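Local coordinates for TATA-box-binding protein (PDB 1MP9) that probably acts as a general transcription factor in archaea, binding the TATA box promoter element close to the site of transcription initiation, at residues Asn114-Val119 / Pro190-Glu195; Val119-Ala124 / Asn131-Glu136; Ala32-Arg35 / Asn39-Tyr42; Glu55-Thr60 / Thr77-Lys82. All coordinates share one frame; numbering follows the deposited sequence.

Contact 1 of 4, residues Asn114-Val119 / Pro190-Glu195; sequences NLHVIV and PVEEEE
H116 and E192 meet through a hydrogen bond from the imidazole to the carboxylate at the outer margin of this contact. ND1 of H116 donates to OE2 of E192 at 2.8 Å, where the oxygen offers its syn lone pair; the N-H...O angle of 149° leaves the bond somewhat bent. OE1 of E192 lies 3.0 Å from the same ND1 and adds a weak second bond, and with ring and carboxylate planes 89° apart the two oxygens share one donor. ND2 of N114 stands over the rim of one face of the imidazole. Beside this polar pair, a water accepts from E192 N and donates to the carbonyl O of H116, bridging the two backbones. The acceptors lie in a type I beta turn, P190 to E193, that directly follows strand 188-189, whose K189 pairs with I118 in a small two-stranded antiparallel sheet beside the main saddle of the TBP fold. A serine here would lack the imidazole, and the E192 carboxylate would probably be left free to swing into solvent. The more enclosed side is apolar: buried V117 rests CG1 against CB of P190 at 4.2 Å. I118 is instead exposed; its CG1 touches CG1 of V191 at 3.8 Å, the side chains crossing at a slant, with this V191 methyl set between backbone N and carbonyl carbon (chi1 55°).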
loop_
_atom_site.group_PDB
_atom_site.type_symbol
_atom_site.label_atom_id
_atom_site.label_comp_id
_atom_site.label_asym_id
_atom_site.label_seq_id
_atom_site.Cartn_x
_atom_site.Cartn_y
_atom_site.Cartn_z
ATOM N N ASN A 114 3.670 -7.465 -14.743
ATOM C CA ASN A 114 2.586 -8.247 -15.306
ATOM C C ASN A 114 2.953 -9.673 -14.982
ATOM O O ASN A 114 3.934 -10.194 -15.534
ATOM C CB ASN A 114 2.536 -8.130 -16.813
ATOM C CG ASN A 114 1.259 -7.543 -17.293
ATOM O OD1 ASN A 114 0.958 -6.351 -17.031
ATOM N ND2 ASN A 114 0.467 -8.358 -18.006
ATOM N N LEU A 115 2.169 -10.320 -14.128
ATOM C CA LEU A 115 2.463 -11.708 -13.762
ATOM C C LEU A 115 1.989 -12.653 -14.851
ATOM O O LEU A 115 2.413 -13.785 -14.890
ATOM C CB LEU A 115 1.770 -12.096 -12.458
ATOM C CG LEU A 115 2.228 -11.353 -11.205
ATOM C CD1 LEU A 115 1.376 -11.819 -10.018
ATOM C CD2 LEU A 115 3.691 -11.636 -10.939
ATOM N N HIS A 116 1.100 -12.186 -15.723
ATOM C CA HIS A 116 0.593 -13.028 -16.823
ATOM C C HIS A 116 -0.179 -14.253 -16.400
ATOM O O HIS A 116 -0.117 -15.318 -17.028
ATOM C CB HIS A 116 1.731 -13.419 -17.760
ATOM C CG HIS A 116 2.134 -12.312 -18.673
ATOM N ND1 HIS A 116 1.410 -11.989 -19.797
ATOM C CD2 HIS A 116 3.105 -11.373 -18.566
ATOM C CE1 HIS A 116 1.913 -10.896 -20.345
ATOM N NE2 HIS A 116 2.941 -10.499 -19.615
ATOM N N VAL A 117 -0.911 -14.095 -15.308
ATOM C CA VAL A 117 -1.771 -15.140 -14.791
ATOM C C VAL A 117 -2.854 -14.360 -14.105
ATOM O O VAL A 117 -2.638 -13.216 -13.749
ATOM C CB VAL A 117 -1.080 -15.992 -13.682
ATOM C CG1 VAL A 117 0.094 -16.693 -14.246
ATOM C CG2 VAL A 117 -0.683 -15.067 -12.471
ATOM N N ILE A 118 -4.007 -14.975 -13.912
ATOM C CA ILE A 118 -5.077 -14.336 -13.184
ATOM C C ILE A 118 -4.840 -14.652 -11.698
ATOM O O ILE A 118 -4.441 -15.756 -11.370
ATOM C CB ILE A 118 -6.453 -14.902 -13.628
ATOM C CG1 ILE A 118 -6.862 -14.216 -14.943
ATOM C CG2 ILE A 118 -7.519 -14.706 -12.550
ATOM C CD1 ILE A 118 -8.220 -14.730 -15.518
ATOM N N VAL A 119 -5.091 -13.684 -10.819
ATOM C CA VAL A 119 -4.890 -13.894 -9.388
ATOM C C VAL A 119 -6.219 -13.983 -8.663
ATOM O O VAL A 119 -7.076 -13.137 -8.843
ATOM C CB VAL A 119 -4.048 -12.729 -8.786
ATOM C CG1 VAL A 119 -3.668 -13.033 -7.302
ATOM C CG2 VAL A 119 -2.777 -12.549 -9.647
ATOM N N PRO A 190 -3.199 -19.691 -14.919
ATOM C CA PRO A 190 -2.429 -19.267 -16.098
ATOM C C PRO A 190 -3.302 -19.322 -17.362
ATOM O O PRO A 190 -3.121 -20.184 -18.228
ATOM C CB PRO A 190 -1.270 -20.251 -16.104
ATOM C CG PRO A 190 -1.950 -21.556 -15.629
ATOM C CD PRO A 190 -2.922 -21.097 -14.551
ATOM N N VAL A 191 -4.240 -18.378 -17.456
ATOM C CA VAL A 191 -5.189 -18.346 -18.578
ATOM C C VAL A 191 -4.607 -18.144 -19.957
ATOM O O VAL A 191 -5.303 -18.346 -20.957
ATOM C CB VAL A 191 -6.298 -17.267 -18.370
ATOM C CG1 VAL A 191 -5.689 -15.895 -18.122
ATOM C CG2 VAL A 191 -7.205 -17.214 -19.615
ATOM N N GLU A 192 -3.344 -17.736 -20.041
ATOM C CA GLU A 192 -2.741 -17.514 -21.350
ATOM C C GLU A 192 -2.190 -18.836 -21.926
ATOM O O GLU A 192 -1.703 -18.890 -23.052
ATOM C CB GLU A 192 -1.633 -16.473 -21.256
ATOM C CG GLU A 192 -2.115 -15.085 -20.774
ATOM C CD GLU A 192 -0.974 -14.074 -20.618
ATOM O OE1 GLU A 192 0.114 -14.319 -21.148
ATOM O OE2 GLU A 192 -1.157 -13.033 -19.968
ATOM N N GLU A 193 -2.298 -19.894 -21.132
ATOM C CA GLU A 193 -1.817 -21.208 -21.519
ATOM C C GLU A 193 -3.029 -22.076 -21.881
ATOM O O GLU A 193 -4.188 -21.754 -21.510
ATOM C CB GLU A 193 -1.056 -21.842 -20.334
ATOM C CG GLU A 193 0.132 -21.001 -19.839
ATOM C CD GLU A 193 1.262 -20.900 -20.860
ATOM O OE1 GLU A 193 1.193 -21.615 -21.884
ATOM O OE2 GLU A 193 2.228 -20.114 -20.647
ATOM N N GLU A 194 -2.775 -23.173 -22.590
ATOM C CA GLU A 194 -3.870 -24.058 -22.960
ATOM C C GLU A 194 -4.354 -24.804 -21.739
ATOM O O GLU A 194 -3.651 -24.879 -20.730
ATOM C CB GLU A 194 -3.453 -25.025 -24.043
ATOM C CG GLU A 194 -3.235 -24.341 -25.391
ATOM C CD GLU A 194 -2.795 -25.354 -26.440
ATOM O OE1 GLU A 194 -1.694 -25.931 -26.235
ATOM O OE2 GLU A 194 -3.551 -25.578 -27.429
ATOM N N GLU A 195 -5.556 -25.347 -21.829
ATOM C CA GLU A 195 -6.132 -26.029 -20.690
ATOM C C GLU A 195 -6.231 -27.544 -20.808
ATOM O O GLU A 195 -6.210 -28.107 -21.917
ATOM C CB GLU A 195 -7.512 -25.468 -20.434
ATOM C CG GLU A 195 -8.539 -25.999 -21.385
ATOM C CD GLU A 195 -9.487 -24.911 -21.791
ATOM O OE1 GLU A 195 -9.580 -23.926 -21.005
ATOM O OE2 GLU A 195 -10.119 -25.042 -22.877
HETATM O O HOH W 1 -1.040 -17.422 -18.234
#

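Contact 2 of 4, residues Val119-Ala124 / Asn131-Glu136; sequences VNLDKA and NMYEPE
Y133 turns one face of its ring to the L121 side chain, CB of L121 standing 3.7 Å from the ring centroid and only 14° off the ring normal, a CH-pi contact. The leucine continues past the rim, where its CD1 comes within 3.6 Å of CE1 of Y133. On the opposite face CD of P135 sits over the ring centre, so the aromatic group is sandwiched between an aliphatic carbon of the helix and a proline two residues further along its own chain. The sandwich is reached because CG of Y133 is anti to its backbone nitrogen (chi1 -177°), directing the ring at helix 121-127. A third approach comes in at the edge: OD1 of D122 lies near the ring plane, 3.4 Å from CE2 of Y133, with the carboxylate turned 76° from the ring. There the oxygen faces the electropositive C-H rim. L121 and D122 form the first turn of the helix, which is N-capped by N120: its OD1 accepts from K123 N at 3.1 Å, the donor lying well above the carbonyl plane. The contact joins the start of helix 121-127 to the chain around strand 131-132, the outermost strand at one end of the saddle-shaped TBP sheet, and L121 also touches L141 on the adjoining strand. Were Y133 a valine, L121 CB and CD1 would probably lose their aromatic cover on this side and face a gap toward P135. Nearby, K123 NZ bonds to the carbonyl oxygens of D186 and of Q46 of the second subunit.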
loop_
_atom_site.group_PDB
_atom_site.type_symbol
_atom_site.label_atom_id
_atom_site.label_comp_id
_atom_site.label_asym_id
_atom_site.label_seq_id
_atom_site.Cartn_x
_atom_site.Cartn_y
_atom_site.Cartn_z
ATOM N N VAL A 119 -5.091 -13.684 -10.819
ATOM C CA VAL A 119 -4.890 -13.894 -9.388
ATOM C C VAL A 119 -6.219 -13.983 -8.663
ATOM O O VAL A 119 -7.076 -13.137 -8.843
ATOM C CB VAL A 119 -4.048 -12.729 -8.786
ATOM C CG1 VAL A 119 -3.668 -13.033 -7.302
ATOM C CG2 VAL A 119 -2.777 -12.549 -9.647
ATOM N N ASN A 120 -6.416 -15.025 -7.866
ATOM C CA ASN A 120 -7.657 -15.113 -7.114
ATOM C C ASN A 120 -7.401 -14.300 -5.824
ATOM O O ASN A 120 -6.829 -14.814 -4.857
ATOM C CB ASN A 120 -7.990 -16.590 -6.785
ATOM C CG ASN A 120 -9.348 -16.749 -6.095
ATOM O OD1 ASN A 120 -9.840 -15.830 -5.488
ATOM N ND2 ASN A 120 -9.937 -17.923 -6.192
ATOM N N LEU A 121 -7.843 -13.045 -5.805
ATOM C CA LEU A 121 -7.605 -12.177 -4.646
ATOM C C LEU A 121 -8.363 -12.582 -3.369
ATOM O O LEU A 121 -7.802 -12.498 -2.260
ATOM C CB LEU A 121 -7.931 -10.731 -5.014
ATOM C CG LEU A 121 -7.175 -10.164 -6.227
ATOM C CD1 LEU A 121 -7.591 -8.731 -6.435
ATOM C CD2 LEU A 121 -5.665 -10.255 -6.007
ATOM N N ASP A 122 -9.616 -13.027 -3.536
ATOM C CA ASP A 122 -10.453 -13.478 -2.409
ATOM C C ASP A 122 -9.736 -14.622 -1.704
ATOM O O ASP A 122 -9.691 -14.672 -0.471
ATOM C CB ASP A 122 -11.812 -14.014 -2.889
ATOM C CG ASP A 122 -12.779 -12.912 -3.328
ATOM O OD1 ASP A 122 -13.194 -12.076 -2.499
ATOM O OD2 ASP A 122 -13.160 -12.894 -4.516
ATOM N N LYS A 123 -9.167 -15.536 -2.488
ATOM C CA LYS A 123 -8.470 -16.674 -1.915
ATOM C C LYS A 123 -7.126 -16.294 -1.329
ATOM O O LYS A 123 -6.784 -16.747 -0.229
ATOM C CB LYS A 123 -8.275 -17.769 -2.954
ATOM C CG LYS A 123 -7.653 -19.040 -2.388
ATOM C CD LYS A 123 -7.552 -20.109 -3.464
ATOM C CE LYS A 123 -6.991 -21.418 -2.882
ATOM N NZ LYS A 123 -6.928 -22.466 -3.916
ATOM N N ALA A 124 -6.358 -15.485 -2.064
ATOM C CA ALA A 124 -5.057 -15.042 -1.598
ATOM C C ALA A 124 -5.188 -14.211 -0.302
ATOM O O ALA A 124 -4.338 -14.307 0.607
ATOM C CB ALA A 124 -4.338 -14.192 -2.711
ATOM N N ASN A 131 -1.958 -8.477 4.701
ATOM C CA ASN A 131 -2.540 -7.820 3.540
ATOM C C ASN A 131 -3.916 -7.233 3.748
ATOM O O ASN A 131 -4.619 -7.528 4.722
ATOM C CB ASN A 131 -2.640 -8.819 2.384
ATOM C CG ASN A 131 -3.789 -9.798 2.565
ATOM O OD1 ASN A 131 -3.608 -10.924 3.054
ATOM N ND2 ASN A 131 -4.987 -9.370 2.196
ATOM N N MET A 132 -4.299 -6.408 2.783
ATOM C CA MET A 132 -5.623 -5.832 2.752
ATOM C C MET A 132 -6.318 -6.208 1.436
ATOM O O MET A 132 -5.754 -6.027 0.351
ATOM C CB MET A 132 -5.595 -4.294 2.811
ATOM C CG MET A 132 -7.012 -3.697 2.585
ATOM S SD MET A 132 -7.033 -1.889 2.400
ATOM C CE MET A 132 -6.807 -1.671 0.677
ATOM N N TYR A 133 -7.519 -6.764 1.542
ATOM C CA TYR A 133 -8.320 -7.009 0.364
ATOM C C TYR A 133 -9.733 -6.620 0.728
ATOM O O TYR A 133 -10.492 -7.394 1.311
ATOM C CB TYR A 133 -8.255 -8.448 -0.166
ATOM C CG TYR A 133 -9.066 -8.589 -1.464
ATOM C CD1 TYR A 133 -8.896 -7.668 -2.509
ATOM C CD2 TYR A 133 -10.061 -9.574 -1.607
ATOM C CE1 TYR A 133 -9.702 -7.701 -3.658
ATOM C CE2 TYR A 133 -10.874 -9.624 -2.759
ATOM C CZ TYR A 133 -10.688 -8.679 -3.770
ATOM O OH TYR A 133 -11.495 -8.655 -4.885
ATOM N N GLU A 134 -10.080 -5.388 0.393
ATOM C CA GLU A 134 -11.415 -4.841 0.714
ATOM C C GLU A 134 -11.841 -4.212 -0.621
ATOM O O GLU A 134 -11.696 -3.007 -0.841
ATOM C CB GLU A 134 -11.238 -3.795 1.814
ATOM C CG GLU A 134 -12.506 -3.203 2.336
ATOM C CD GLU A 134 -13.287 -4.172 3.174
ATOM O OE1 GLU A 134 -12.789 -5.299 3.435
ATOM O OE2 GLU A 134 -14.404 -3.792 3.577
ATOM N N PRO A 135 -12.362 -5.040 -1.532
ATOM C CA PRO A 135 -12.777 -4.571 -2.863
ATOM C C PRO A 135 -13.664 -3.351 -2.958
ATOM O O PRO A 135 -13.584 -2.612 -3.928
ATOM C CB PRO A 135 -13.368 -5.826 -3.517
ATOM C CG PRO A 135 -13.748 -6.706 -2.353
ATOM C CD PRO A 135 -12.660 -6.471 -1.346
ATOM N N GLU A 136 -14.497 -3.129 -1.962
ATOM C CA GLU A 136 -15.345 -1.950 -1.978
ATOM C C GLU A 136 -14.512 -0.699 -1.674
ATOM O O GLU A 136 -14.979 0.410 -1.896
ATOM C CB GLU A 136 -16.485 -2.083 -0.954
ATOM C CG GLU A 136 -17.596 -3.051 -1.356
ATOM C CD GLU A 136 -18.891 -2.352 -1.832
ATOM O OE1 GLU A 136 -19.412 -1.454 -1.102
ATOM O OE2 GLU A 136 -19.393 -2.711 -2.932
#

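Contact 3 of 4, residues Ala32-Arg35 / Asn39-Tyr42; sequences AMER and NVEY
The E34 carboxylate and the Y42 ring are turned nearly alike, their planes 19° apart, yet they do not stack; the residues meet through their aliphatic stems, CG of E34 lying 3.9 Å from CB of Y42. The ring itself continues beyond the contact to an edge-to-face pairing with Y31. E34 offers its stem to Y42 because CG is anti to the backbone nitrogen (chi1 -173°), and a bend at chi2 then carries the carboxylate back beside the chain of V40. V40 packs against the same stem from a direction roughly at right angles, its CG2 resting 3.6 Å from CA of E34 and 4.0 Å from CG of E34, so one methyl touches both CA and the CG methylene. A water links the two chains: it donates to the carbonyl O of E34 at 2.6 Å and accepts from V40 N. The hydrophobic part of E34 thus serves as a packing surface. Helix 30-36 and the chain that follows it, residues 39-42, come together here within the first TBP repeat. M33, E34 and V40 all touch L50, and E41 pairs by backbone with I51, placing the contact against strand 50-54, the outermost strand at this end of the sheet.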
loop_
_atom_site.group_PDB
_atom_site.type_symbol
_atom_site.label_atom_id
_atom_site.label_comp_id
_atom_site.label_asym_id
_atom_site.label_seq_id
_atom_site.Cartn_x
_atom_site.Cartn_y
_atom_site.Cartn_z
ATOM N N ALA A 32 18.092 34.008 -6.308
ATOM C CA ALA A 32 19.168 34.302 -7.260
ATOM C C ALA A 32 19.171 33.281 -8.389
ATOM O O ALA A 32 19.306 33.644 -9.559
ATOM C CB ALA A 32 20.548 34.304 -6.528
ATOM N N MET A 33 18.973 32.009 -8.049
ATOM C CA MET A 33 18.988 30.970 -9.072
ATOM C C MET A 33 17.838 31.121 -10.053
ATOM O O MET A 33 18.031 30.986 -11.257
ATOM C CB MET A 33 18.965 29.574 -8.430
ATOM C CG MET A 33 19.081 28.449 -9.433
ATOM S SD MET A 33 19.048 26.840 -8.634
ATOM C CE MET A 33 20.680 26.665 -7.964
ATOM N N GLU A 34 16.641 31.419 -9.549
ATOM C CA GLU A 34 15.475 31.598 -10.422
ATOM C C GLU A 34 15.734 32.714 -11.427
ATOM O O GLU A 34 15.394 32.592 -12.611
ATOM C CB GLU A 34 14.249 31.950 -9.588
ATOM C CG GLU A 34 12.942 31.999 -10.349
ATOM C CD GLU A 34 12.739 33.283 -11.124
ATOM O OE1 GLU A 34 13.088 34.372 -10.604
ATOM O OE2 GLU A 34 12.208 33.208 -12.256
ATOM N N ARG A 35 16.328 33.808 -10.957
ATOM C CA ARG A 35 16.627 34.932 -11.845
ATOM C C ARG A 35 17.742 34.571 -12.823
ATOM O O ARG A 35 17.700 34.969 -13.987
ATOM C CB ARG A 35 17.028 36.194 -11.042
ATOM C CG ARG A 35 15.914 36.784 -10.159
ATOM C CD ARG A 35 16.357 38.091 -9.463
ATOM N NE ARG A 35 16.658 39.128 -10.443
ATOM C CZ ARG A 35 15.739 39.904 -11.009
ATOM N NH1 ARG A 35 14.458 39.773 -10.680
ATOM N NH2 ARG A 35 16.095 40.788 -11.936
ATOM N N ASN A 39 13.532 30.094 -17.359
ATOM C CA ASN A 39 12.379 29.222 -17.282
ATOM C C ASN A 39 12.278 28.224 -16.128
ATOM O O ASN A 39 11.901 27.070 -16.342
ATOM C CB ASN A 39 12.233 28.487 -18.620
ATOM C CG ASN A 39 12.167 29.452 -19.810
ATOM O OD1 ASN A 39 11.220 30.250 -19.947
ATOM N ND2 ASN A 39 13.180 29.397 -20.662
ATOM N N VAL A 40 12.625 28.646 -14.920
ATOM C CA VAL A 40 12.476 27.770 -13.767
ATOM C C VAL A 40 11.463 28.466 -12.874
ATOM O O VAL A 40 11.140 29.635 -13.073
ATOM C CB VAL A 40 13.799 27.551 -12.979
ATOM C CG1 VAL A 40 14.795 26.764 -13.842
ATOM C CG2 VAL A 40 14.386 28.903 -12.506
ATOM N N GLU A 41 10.961 27.767 -11.877
ATOM C CA GLU A 41 9.980 28.378 -11.015
ATOM C C GLU A 41 10.370 28.339 -9.546
ATOM O O GLU A 41 10.851 27.307 -9.044
ATOM C CB GLU A 41 8.650 27.670 -11.214
ATOM C CG GLU A 41 7.500 28.329 -10.506
ATOM C CD GLU A 41 6.170 27.804 -11.002
ATOM O OE1 GLU A 41 5.873 26.609 -10.859
ATOM O OE2 GLU A 41 5.359 28.694 -11.606
ATOM N N TYR A 42 10.144 29.457 -8.855
ATOM C CA TYR A 42 10.446 29.537 -7.434
ATOM C C TYR A 42 9.512 30.493 -6.742
ATOM O O TYR A 42 9.607 31.696 -6.922
ATOM C CB TYR A 42 11.882 29.994 -7.184
ATOM C CG TYR A 42 12.215 30.101 -5.710
ATOM C CD1 TYR A 42 12.011 29.015 -4.845
ATOM C CD2 TYR A 42 12.720 31.291 -5.173
ATOM C CE1 TYR A 42 12.301 29.122 -3.490
ATOM C CE2 TYR A 42 13.018 31.409 -3.810
ATOM C CZ TYR A 42 12.804 30.326 -2.980
ATOM O OH TYR A 42 13.076 30.446 -1.642
HETATM O O HOH W 2 13.523 31.663 -14.183
#

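Contact 4 of 4, residues Glu55-Thr60 / Thr77-Lys82; sequences ESPKIT and TDELIK
E79 leaves helix 77-93 with a first torsion of -144°, well away from a staggered value, and then runs on extended, sliding alongside P57 and I59 in the opposite direction to theirs. I59 meets it with CG1 anti to its own carbonyl carbon (chi1 -59°), and its second torsion, chi2 -69°, brings CD1 to 3.7 Å from OE2 of E79. The same OE2 stands 3.2 Å from CB of P57 and 3.5 Å from its CG, a close van der Waals touch of an oxygen on the pyrrolidine ring rather than a polar bond. A cis peptide precedes P57 and helps shape the turn that puts this ring in front of the glutamate. The acid is held by its other oxygen: OE1 of E79 accepts from K75 N, just before the helix, and E79 N is in turn bonded to the hydroxyl of S76. One carboxylate therefore ties down the chain entering the helix while its second oxygen lies against apolar carbons. The contact joins the turn between strands 50-54 and 59-63 to the first turn of helix 77-93; R86, further along that helix, returns through a hydrogen bond from NH1 to E55 O. I59 and L80 both rest on V71 of strand 68-72, so helix and sheet close over a shared apolar layer.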
loop_
_atom_site.group_PDB
_atom_site.type_symbol
_atom_site.label_atom_id
_atom_site.label_comp_id
_atom_site.label_asym_id
_atom_site.label_seq_id
_atom_site.Cartn_x
_atom_site.Cartn_y
_atom_site.Cartn_z
ATOM N N GLU A 55 12.835 18.722 -20.565
ATOM C CA GLU A 55 11.899 18.137 -21.498
ATOM C C GLU A 55 12.606 17.027 -22.245
ATOM O O GLU A 55 13.814 17.088 -22.452
ATOM C CB GLU A 55 11.398 19.201 -22.464
ATOM C CG GLU A 55 10.033 18.886 -22.994
ATOM C CD GLU A 55 9.095 18.456 -21.889
ATOM O OE1 GLU A 55 8.964 19.201 -20.894
ATOM O OE2 GLU A 55 8.489 17.369 -22.017
ATOM N N SER A 56 11.848 16.005 -22.618
ATOM C CA SER A 56 12.382 14.856 -23.352
ATOM C C SER A 56 13.847 14.526 -23.039
ATOM O O SER A 56 14.763 15.083 -23.650
ATOM C CB SER A 56 12.250 15.095 -24.856
ATOM O OG SER A 56 13.145 16.114 -25.270
ATOM N N PRO A 57 14.080 13.606 -22.090
ATOM C CA PRO A 57 12.990 12.941 -21.374
ATOM C C PRO A 57 12.373 13.900 -20.353
ATOM O O PRO A 57 13.007 14.870 -19.934
ATOM C CB PRO A 57 13.682 11.738 -20.738
ATOM C CG PRO A 57 15.060 12.243 -20.467
ATOM C CD PRO A 57 15.393 13.061 -21.696
ATOM N N LYS A 58 11.124 13.638 -19.991
ATOM C CA LYS A 58 10.417 14.470 -19.041
ATOM C C LYS A 58 11.017 14.213 -17.661
ATOM O O LYS A 58 10.896 13.120 -17.101
ATOM C CB LYS A 58 8.921 14.134 -19.060
ATOM C CG LYS A 58 8.030 15.054 -18.220
ATOM C CD LYS A 58 6.548 14.700 -18.398
ATOM C CE LYS A 58 6.043 15.062 -19.806
ATOM N NZ LYS A 58 4.768 14.360 -20.181
ATOM N N ILE A 59 11.695 15.215 -17.128
ATOM C CA ILE A 59 12.304 15.086 -15.814
ATOM C C ILE A 59 12.040 16.335 -15.001
ATOM O O ILE A 59 12.038 17.438 -15.557
ATOM C CB ILE A 59 13.832 14.942 -15.911
ATOM C CG1 ILE A 59 14.193 13.714 -16.742
ATOM C CG2 ILE A 59 14.427 14.810 -14.513
ATOM C CD1 ILE A 59 13.862 12.416 -16.061
ATOM N N THR A 60 11.782 16.170 -13.705
ATOM C CA THR A 60 11.598 17.338 -12.871
ATOM C C THR A 60 12.630 17.304 -11.773
ATOM O O THR A 60 12.918 16.262 -11.189
ATOM C CB THR A 60 10.201 17.434 -12.266
ATOM O OG1 THR A 60 9.256 17.641 -13.321
ATOM C CG2 THR A 60 10.103 18.645 -11.289
ATOM N N THR A 77 18.532 3.806 -14.507
ATOM C CA THR A 77 19.688 4.447 -13.889
ATOM C C THR A 77 20.417 5.291 -14.921
ATOM O O THR A 77 20.815 6.422 -14.637
ATOM C CB THR A 77 20.689 3.421 -13.313
ATOM O OG1 THR A 77 21.196 2.612 -14.376
ATOM C CG2 THR A 77 20.022 2.538 -12.275
ATOM N N ASP A 78 20.592 4.759 -16.128
ATOM C CA ASP A 78 21.267 5.535 -17.168
ATOM C C ASP A 78 20.538 6.838 -17.435
ATOM O O ASP A 78 21.163 7.908 -17.589
ATOM C CB ASP A 78 21.368 4.738 -18.469
ATOM C CG ASP A 78 22.425 3.685 -18.396
ATOM O OD1 ASP A 78 23.512 4.002 -17.863
ATOM O OD2 ASP A 78 22.185 2.549 -18.858
ATOM N N GLU A 79 19.213 6.749 -17.480
ATOM C CA GLU A 79 18.397 7.924 -17.721
ATOM C C GLU A 79 18.574 8.922 -16.570
ATOM O O GLU A 79 18.661 10.139 -16.787
ATOM C CB GLU A 79 16.925 7.531 -17.839
ATOM C CG GLU A 79 16.148 8.359 -18.871
ATOM C CD GLU A 79 14.650 8.443 -18.568
ATOM O OE1 GLU A 79 13.979 7.380 -18.473
ATOM O OE2 GLU A 79 14.151 9.586 -18.421
ATOM N N LEU A 80 18.613 8.399 -15.349
ATOM C CA LEU A 80 18.780 9.229 -14.175
ATOM C C LEU A 80 20.106 9.985 -14.239
ATOM O O LEU A 80 20.146 11.191 -14.028
ATOM C CB LEU A 80 18.764 8.363 -12.913
ATOM C CG LEU A 80 19.065 9.074 -11.590
ATOM C CD1 LEU A 80 18.075 10.177 -11.364
ATOM C CD2 LEU A 80 19.003 8.075 -10.434
ATOM N N ILE A 81 21.189 9.256 -14.506
ATOM C CA ILE A 81 22.516 9.857 -14.587
ATOM C C ILE A 81 22.605 10.913 -15.664
ATOM O O ILE A 81 23.164 11.988 -15.439
ATOM C CB ILE A 81 23.603 8.765 -14.799
ATOM C CG1 ILE A 81 23.717 7.936 -13.522
ATOM C CG2 ILE A 81 24.969 9.407 -15.137
ATOM C CD1 ILE A 81 24.610 6.751 -13.608
ATOM N N LYS A 82 22.037 10.649 -16.835
ATOM C CA LYS A 82 22.109 11.639 -17.904
ATOM C C LYS A 82 21.346 12.882 -17.511
ATOM O O LYS A 82 21.770 13.997 -17.791
ATOM C CB LYS A 82 21.543 11.093 -19.214
ATOM C CG LYS A 82 22.334 9.932 -19.797
ATOM C CD LYS A 82 21.748 9.502 -21.137
ATOM C CE LYS A 82 22.082 8.041 -21.441
ATOM N NZ LYS A 82 21.858 7.737 -22.889
#

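How the contacts relate
Contacts 3 and 4 come first along the chain, both in the first TBP repeat and about 20 Å apart between centres; contacts 1 and 2 follow, with contact 2 wholly within the second repeat. Contact 2 is nested inside the loop closed by contact 1, the two sharing V119 where strand 118-119 leads into helix 121-127, with centres about 18 Å apart. Contacts 2 and 3 lie on opposite sides of the chain's centre, their own centres about 48 Å apart, and pair matching elements of the two repeats: a short helix with the chain leading to or forming an outer strand. Such duplication gives the saddle shape of TBP, whose continuous sheet in this family seats the TATA DNA.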